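Local coordinates for protein geranyltranstransferase (Methylococcus capsulatus, PDB 3TS7) that probably makes farnesyl diphosphate in isoprenoid biosynthesis, as a magnesium-dependent member of the FPP/GGPP synthase family, at residues B[208-213]-B[281-286]; B[215-220]-B[292-297]. All blocks are in the same frame, centred on the assembly; numbering follows the deposited sequence.

Both contacts start from helix 208-237, at successive places along it, and their centres lie about 13 Å apart. In contact 1 the start of this helix meets the loop that follows helix 262-279. In contact 2 the next turns face helix 288-298, which that loop leads into. Contact 1 is at the surface, with its centre about 21 Å from the centre of the chain; contact 2 is buried, about 11 Å from it. The phosphate ion sits at contact 1. It probably came from the crystallisation liquor and does not by itself mark the active site. The two contacts thus join one long helix to the C-terminal part of an all-helical isoprenoid synthase fold.

Contact 1. Residues B[208-213]-B[281-286]; sequences AEQFDR and AGFGPE. With PO4 (phosphate ion), chain G.
Gln210 and Phe283 meet at a surface junction between the start of helix 208-237 and the loop joining helices 262-279 and 288-298. A phosphate ion is bound beside them. The ring of Phe283 turns its edge to the amide of Gln210. Gln210 NE2 lies 3.2 Å from Phe283 CE2, close to the ring plane, and the amide stands 84° to the ring. The Gln210 chain runs extended beyond CG (chi2 -167°), which carries the amide along the ring edge to the ion. There NE2 gives phosphate O3 a hydrogen bond of 2.6 Å with an N-H...O angle of 163°. The same O3 lies in the plane of the Phe283 ring, 3.6 Å from CE2. Arg203 NE also binds the phosphate.

One turn further along the helix, Arg213 leans over the loop. Gly282 N lies over one face of its guanidinium, 3.6 Å from Arg213 NH2, and Ala281 CB is 3.8 Å from the same NH2. A salt bridge to Glu209 orients the group. Glu209 OE1 accepts from Arg213 NE at 2.8 Å and from Arg213 NH1 at 3.1 Å, almost in the guanidinium plane. Arg213 NH2 makes a weak hydrogen bond to Ser279 O. With an alanine in place of this arginine, Glu209 would probably be left without its charge partner, and Gly282 without the flat group laid against it.

In the loop itself, Gly284 N gives Glu286 OE1 a hydrogen bond of 3.1 Å. Arg291 binds the carbonyls of Phe283 and Gly284. No hydrogen bond joins the two segments directly. Their junction rests on van der Waals contact and on a phosphate oxygen met by a residue of each segment; the salt bridge within the helix only sets the guanidinium in place.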
loop_
_atom_site.group_PDB
_atom_site.type_symbol
_atom_site.label_atom_id
_atom_site.label_comp_id
_atom_site.label_asym_id
_atom_site.label_seq_id
_atom_site.Cartn_x
_atom_site.Cartn_y
_atom_site.Cartn_z
ATOM N N ALA B 208 3.379 18.315 -22.156
ATOM C CA ALA B 208 3.985 18.464 -20.826
ATOM C C ALA B 208 3.507 19.738 -20.134
ATOM O O ALA B 208 3.324 19.756 -18.912
ATOM C CB ALA B 208 5.515 18.464 -20.935
ATOM N N GLU B 209 3.290 20.798 -20.918
ATOM C CA GLU B 209 2.768 22.054 -20.375
ATOM C C GLU B 209 1.391 21.901 -19.741
ATOM O O GLU B 209 1.090 22.579 -18.768
ATOM C CB GLU B 209 2.758 23.191 -21.411
ATOM C CG GLU B 209 2.664 24.561 -20.760
ATOM C CD GLU B 209 2.322 25.706 -21.701
ATOM O OE1 GLU B 209 1.681 26.669 -21.211
ATOM O OE2 GLU B 209 2.700 25.663 -22.898
ATOM N N GLN B 210 0.557 21.005 -20.256
ATOM C CA GLN B 210 -0.758 20.810 -19.649
ATOM C C GLN B 210 -0.673 20.024 -18.345
ATOM O O GLN B 210 -1.377 20.348 -17.385
ATOM C CB GLN B 210 -1.733 20.155 -20.628
ATOM C CG GLN B 210 -2.026 21.072 -21.831
ATOM C CD GLN B 210 -3.210 20.621 -22.650
ATOM O OE1 GLN B 210 -3.307 20.922 -23.838
ATOM N NE2 GLN B 210 -4.118 19.902 -22.027
ATOM N N PHE B 211 0.180 18.991 -18.324
ATOM C CA PHE B 211 0.510 18.299 -17.061
ATOM C C PHE B 211 0.866 19.334 -15.991
ATOM O O PHE B 211 0.231 19.359 -14.927
ATOM C CB PHE B 211 1.733 17.390 -17.215
ATOM C CG PHE B 211 1.431 16.004 -17.726
ATOM C CD1 PHE B 211 1.521 15.719 -19.087
ATOM C CD2 PHE B 211 1.122 14.967 -16.838
ATOM C CE1 PHE B 211 1.277 14.419 -19.579
ATOM C CE2 PHE B 211 0.884 13.659 -17.308
ATOM C CZ PHE B 211 0.952 13.386 -18.688
ATOM N N ASP B 212 1.884 20.146 -16.296
ATOM C CA ASP B 212 2.489 21.111 -15.340
ATOM C C ASP B 212 1.488 22.128 -14.844
ATOM O O ASP B 212 1.444 22.419 -13.654
ATOM C CB ASP B 212 3.688 21.849 -15.962
ATOM C CG ASP B 212 4.811 20.909 -16.388
ATOM O OD1 ASP B 212 5.747 21.381 -17.066
ATOM O OD2 ASP B 212 4.761 19.699 -16.064
ATOM N N ARG B 213 0.667 22.672 -15.750
ATOM C CA ARG B 213 -0.350 23.654 -15.333
ATOM C C ARG B 213 -1.388 23.049 -14.416
ATOM O O ARG B 213 -1.781 23.647 -13.416
ATOM C CB ARG B 213 -1.063 24.274 -16.538
ATOM C CG ARG B 213 -0.224 25.236 -17.345
ATOM C CD ARG B 213 -1.062 25.793 -18.515
ATOM N NE ARG B 213 -0.349 26.845 -19.233
ATOM C CZ ARG B 213 -0.462 28.147 -18.978
ATOM N NH1 ARG B 213 0.242 29.021 -19.689
ATOM N NH2 ARG B 213 -1.274 28.580 -18.019
ATOM N N ALA B 281 -5.137 29.177 -17.492
ATOM C CA ALA B 281 -5.088 30.067 -18.680
ATOM C C ALA B 281 -4.823 29.336 -20.008
ATOM O O ALA B 281 -5.103 29.861 -21.095
ATOM C CB ALA B 281 -4.029 31.182 -18.468
ATOM N N GLY B 282 -4.298 28.118 -19.933
ATOM C CA GLY B 282 -4.065 27.326 -21.139
ATOM C C GLY B 282 -5.311 26.591 -21.610
ATOM O O GLY B 282 -5.281 25.875 -22.612
ATOM N N PHE B 283 -6.409 26.771 -20.897
ATOM C CA PHE B 283 -7.668 26.136 -21.251
ATOM C C PHE B 283 -8.775 27.162 -21.431
ATOM O O PHE B 283 -8.739 28.231 -20.827
ATOM C CB PHE B 283 -8.068 25.156 -20.160
ATOM C CG PHE B 283 -7.049 24.071 -19.923
ATOM C CD1 PHE B 283 -6.057 24.226 -18.949
ATOM C CD2 PHE B 283 -7.070 22.911 -20.687
ATOM C CE1 PHE B 283 -5.091 23.220 -18.746
ATOM C CE2 PHE B 283 -6.124 21.904 -20.483
ATOM C CZ PHE B 283 -5.137 22.055 -19.524
ATOM N N GLY B 284 -9.773 26.811 -22.239
ATOM C CA GLY B 284 -10.937 27.664 -22.451
ATOM C C GLY B 284 -12.084 27.301 -21.533
ATOM O O GLY B 284 -11.844 26.906 -20.378
ATOM N N PRO B 285 -13.350 27.411 -22.033
ATOM C CA PRO B 285 -14.507 27.126 -21.173
ATOM C C PRO B 285 -14.632 25.659 -20.728
ATOM O O PRO B 285 -15.363 25.397 -19.773
ATOM C CB PRO B 285 -15.720 27.540 -22.046
ATOM C CG PRO B 285 -15.238 27.420 -23.419
ATOM C CD PRO B 285 -13.783 27.870 -23.365
ATOM N N GLU B 286 -13.914 24.735 -21.378
ATOM C CA GLU B 286 -13.833 23.317 -20.894
ATOM C C GLU B 286 -13.234 23.233 -19.494
ATOM O O GLU B 286 -13.410 22.224 -18.797
ATOM C CB GLU B 286 -12.975 22.371 -21.765
ATOM C CG GLU B 286 -12.511 22.781 -23.159
ATOM C CD GLU B 286 -11.555 23.962 -23.171
ATOM O OE1 GLU B 286 -10.322 23.838 -22.946
ATOM O OE2 GLU B 286 -12.079 25.043 -23.439
HETATM P P PO4 G . -6.445 18.640 -24.407
HETATM O O1 PO4 G . -6.485 17.147 -24.114
HETATM O O2 PO4 G . -7.699 19.041 -25.162
HETATM O O3 PO4 G . -6.391 19.434 -23.118
HETATM O O4 PO4 G . -5.193 18.925 -25.219
#

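Contact 2. Residues B[215-220]-B[292-297]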
loop_
_atom_site.group_PDB
_atom_site.type_symbol
_atom_site.label_atom_id
_atom_site.label_comp_id
_atom_site.label_asym_id
_atom_site.label_seq_id
_atom_site.Cartn_x
_atom_site.Cartn_y
_atom_site.Cartn_z
ATOM N N ASP B 215 -1.099 20.277 -12.637
ATOM C CA ASP B 215 -0.364 20.028 -11.379
ATOM C C ASP B 215 -0.242 21.281 -10.498
ATOM O O ASP B 215 -0.516 21.225 -9.284
ATOM C CB ASP B 215 1.022 19.455 -11.651
ATOM C CG ASP B 215 1.740 19.103 -10.363
ATOM O OD1 ASP B 215 1.240 18.237 -9.601
ATOM O OD2 ASP B 215 2.769 19.723 -10.092
ATOM N N HIS B 216 0.138 22.411 -11.101
ATOM C CA HIS B 216 0.151 23.696 -10.346
ATOM C C HIS B 216 -1.220 24.096 -9.831
ATOM O O HIS B 216 -1.340 24.550 -8.689
ATOM C CB HIS B 216 0.806 24.839 -11.147
ATOM C CG HIS B 216 1.299 25.957 -10.277
ATOM N ND1 HIS B 216 2.307 25.786 -9.350
ATOM C CD2 HIS B 216 0.905 27.248 -10.166
ATOM C CE1 HIS B 216 2.516 26.925 -8.713
ATOM N NE2 HIS B 216 1.683 27.829 -9.192
ATOM N N TYR B 217 -2.270 23.889 -10.638
ATOM C CA TYR B 217 -3.652 24.073 -10.168
ATOM C C TYR B 217 -3.907 23.205 -8.931
ATOM O O TYR B 217 -4.483 23.662 -7.918
ATOM C CB TYR B 217 -4.656 23.727 -11.302
ATOM C CG TYR B 217 -6.079 23.550 -10.863
ATOM C CD1 TYR B 217 -6.955 24.641 -10.797
ATOM C CD2 TYR B 217 -6.568 22.295 -10.510
ATOM C CE1 TYR B 217 -8.262 24.477 -10.386
ATOM C CE2 TYR B 217 -7.872 22.124 -10.104
ATOM C CZ TYR B 217 -8.721 23.212 -10.054
ATOM O OH TYR B 217 -10.020 23.038 -9.635
ATOM N N ALA B 218 -3.505 21.938 -9.035
ATOM C CA ALA B 218 -3.720 20.956 -7.962
ATOM C C ALA B 218 -2.974 21.341 -6.671
ATOM O O ALA B 218 -3.572 21.358 -5.573
ATOM C CB ALA B 218 -3.303 19.548 -8.456
ATOM N N LYS B 219 -1.712 21.720 -6.837
ATOM C CA LYS B 219 -0.844 22.159 -5.723
ATOM C C LYS B 219 -1.419 23.381 -4.996
ATOM O O LYS B 219 -1.507 23.402 -3.757
ATOM C CB LYS B 219 0.569 22.466 -6.236
ATOM C CG LYS B 219 1.530 22.928 -5.129
ATOM C CD LYS B 219 2.913 23.190 -5.656
ATOM C CE LYS B 219 3.905 23.407 -4.508
ATOM N NZ LYS B 219 5.273 23.586 -5.053
ATOM N N CYS B 220 -1.860 24.372 -5.782
ATOM C CA CYS B 220 -2.419 25.610 -5.227
ATOM C C CYS B 220 -3.756 25.383 -4.528
ATOM O O CYS B 220 -3.968 25.914 -3.445
ATOM C CB CYS B 220 -2.504 26.714 -6.300
ATOM S SG CYS B 220 -0.920 27.222 -6.961
ATOM N N GLU B 292 -14.791 26.507 -11.108
ATOM C CA GLU B 292 -15.811 26.434 -10.076
ATOM C C GLU B 292 -15.457 25.453 -8.956
ATOM O O GLU B 292 -15.796 25.676 -7.778
ATOM C CB GLU B 292 -17.154 26.033 -10.699
ATOM C CG GLU B 292 -17.711 27.087 -11.661
ATOM C CD GLU B 292 -18.196 28.349 -10.948
ATOM O OE1 GLU B 292 -18.055 29.448 -11.524
ATOM O OE2 GLU B 292 -18.720 28.252 -9.816
ATOM N N LEU B 293 -14.810 24.354 -9.328
ATOM C CA LEU B 293 -14.377 23.363 -8.346
ATOM C C LEU B 293 -13.309 23.950 -7.389
ATOM O O LEU B 293 -13.353 23.683 -6.189
ATOM C CB LEU B 293 -13.863 22.098 -9.039
ATOM C CG LEU B 293 -13.557 20.898 -8.140
ATOM C CD1 LEU B 293 -14.821 20.411 -7.394
ATOM C CD2 LEU B 293 -12.930 19.775 -8.953
ATOM N N ALA B 294 -12.381 24.754 -7.922
ATOM C CA ALA B 294 -11.436 25.515 -7.088
ATOM C C ALA B 294 -12.135 26.285 -5.959
ATOM O O ALA B 294 -11.801 26.095 -4.784
ATOM C CB ALA B 294 -10.594 26.437 -7.929
ATOM N N ARG B 295 -13.130 27.102 -6.301
ATOM C CA ARG B 295 -13.880 27.866 -5.295
ATOM C C ARG B 295 -14.579 26.990 -4.264
ATOM O O ARG B 295 -14.492 27.253 -3.067
ATOM C CB ARG B 295 -14.885 28.846 -5.932
ATOM C CG ARG B 295 -15.791 29.502 -4.877
ATOM C CD ARG B 295 -16.800 30.508 -5.389
ATOM N NE ARG B 295 -17.577 30.036 -6.532
ATOM C CZ ARG B 295 -18.644 30.670 -7.022
ATOM N NH1 ARG B 295 -19.064 31.803 -6.465
ATOM N NH2 ARG B 295 -19.283 30.187 -8.079
ATOM N N PHE B 296 -15.258 25.949 -4.735
ATOM C CA PHE B 296 -15.988 25.029 -3.871
ATOM C C PHE B 296 -15.083 24.350 -2.829
ATOM O O PHE B 296 -15.415 24.287 -1.642
ATOM C CB PHE B 296 -16.697 23.968 -4.730
ATOM C CG PHE B 296 -17.370 22.901 -3.927
ATOM C CD1 PHE B 296 -16.742 21.679 -3.704
ATOM C CD2 PHE B 296 -18.628 23.120 -3.369
ATOM C CE1 PHE B 296 -17.359 20.687 -2.931
ATOM C CE2 PHE B 296 -19.259 22.129 -2.612
ATOM C CZ PHE B 296 -18.619 20.914 -2.387
ATOM N N ILE B 297 -13.955 23.829 -3.297
ATOM C CA ILE B 297 -13.011 23.115 -2.432
ATOM C C ILE B 297 -12.369 24.106 -1.442
ATOM O O ILE B 297 -12.374 23.861 -0.235
ATOM C CB ILE B 297 -11.944 22.367 -3.270
ATOM C CG1 ILE B 297 -12.587 21.187 -4.020
ATOM C CG2 ILE B 297 -10.743 21.902 -2.399
ATOM C CD1 ILE B 297 -11.627 20.488 -4.994
#
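Tyr217 is the residue of 215-220 that reaches across to helix 288-298, where it meets Leu293 and Ala294. Before it, Asp215 forms a salt bridge with Arg193 of helix 177-201. At Tyr217, CG stands anti to the backbone N (chi1 166°), which carries the phenol over to helix 288-298. Its ring comes obliquely to the methyl of Ala294, with Tyr217 CE1 3.9 Å from Ala294 CB. The hydroxyl ends beside the backbone of Ala294. Tyr217 OH is 3.4 Å from Ala294 N, but the angle is too poor for a hydrogen bond. The polar partner of this OH is Leu290 O, one turn earlier, to which it is hydrogen-bonded. Leu293 adds its CB, 4.0 Å from Tyr217 OH.

Helix 208-237 packs here between helix 177-201, touched by Ala218 and Lys219, and helix 262-279, touched by His216, Tyr217 and Cys220. Tyr217 also bridges to helix 288-298, which rests in turn on helix 53-65 through Leu293 and Ile297, and on helix 5-27 through Glu292 and Phe296.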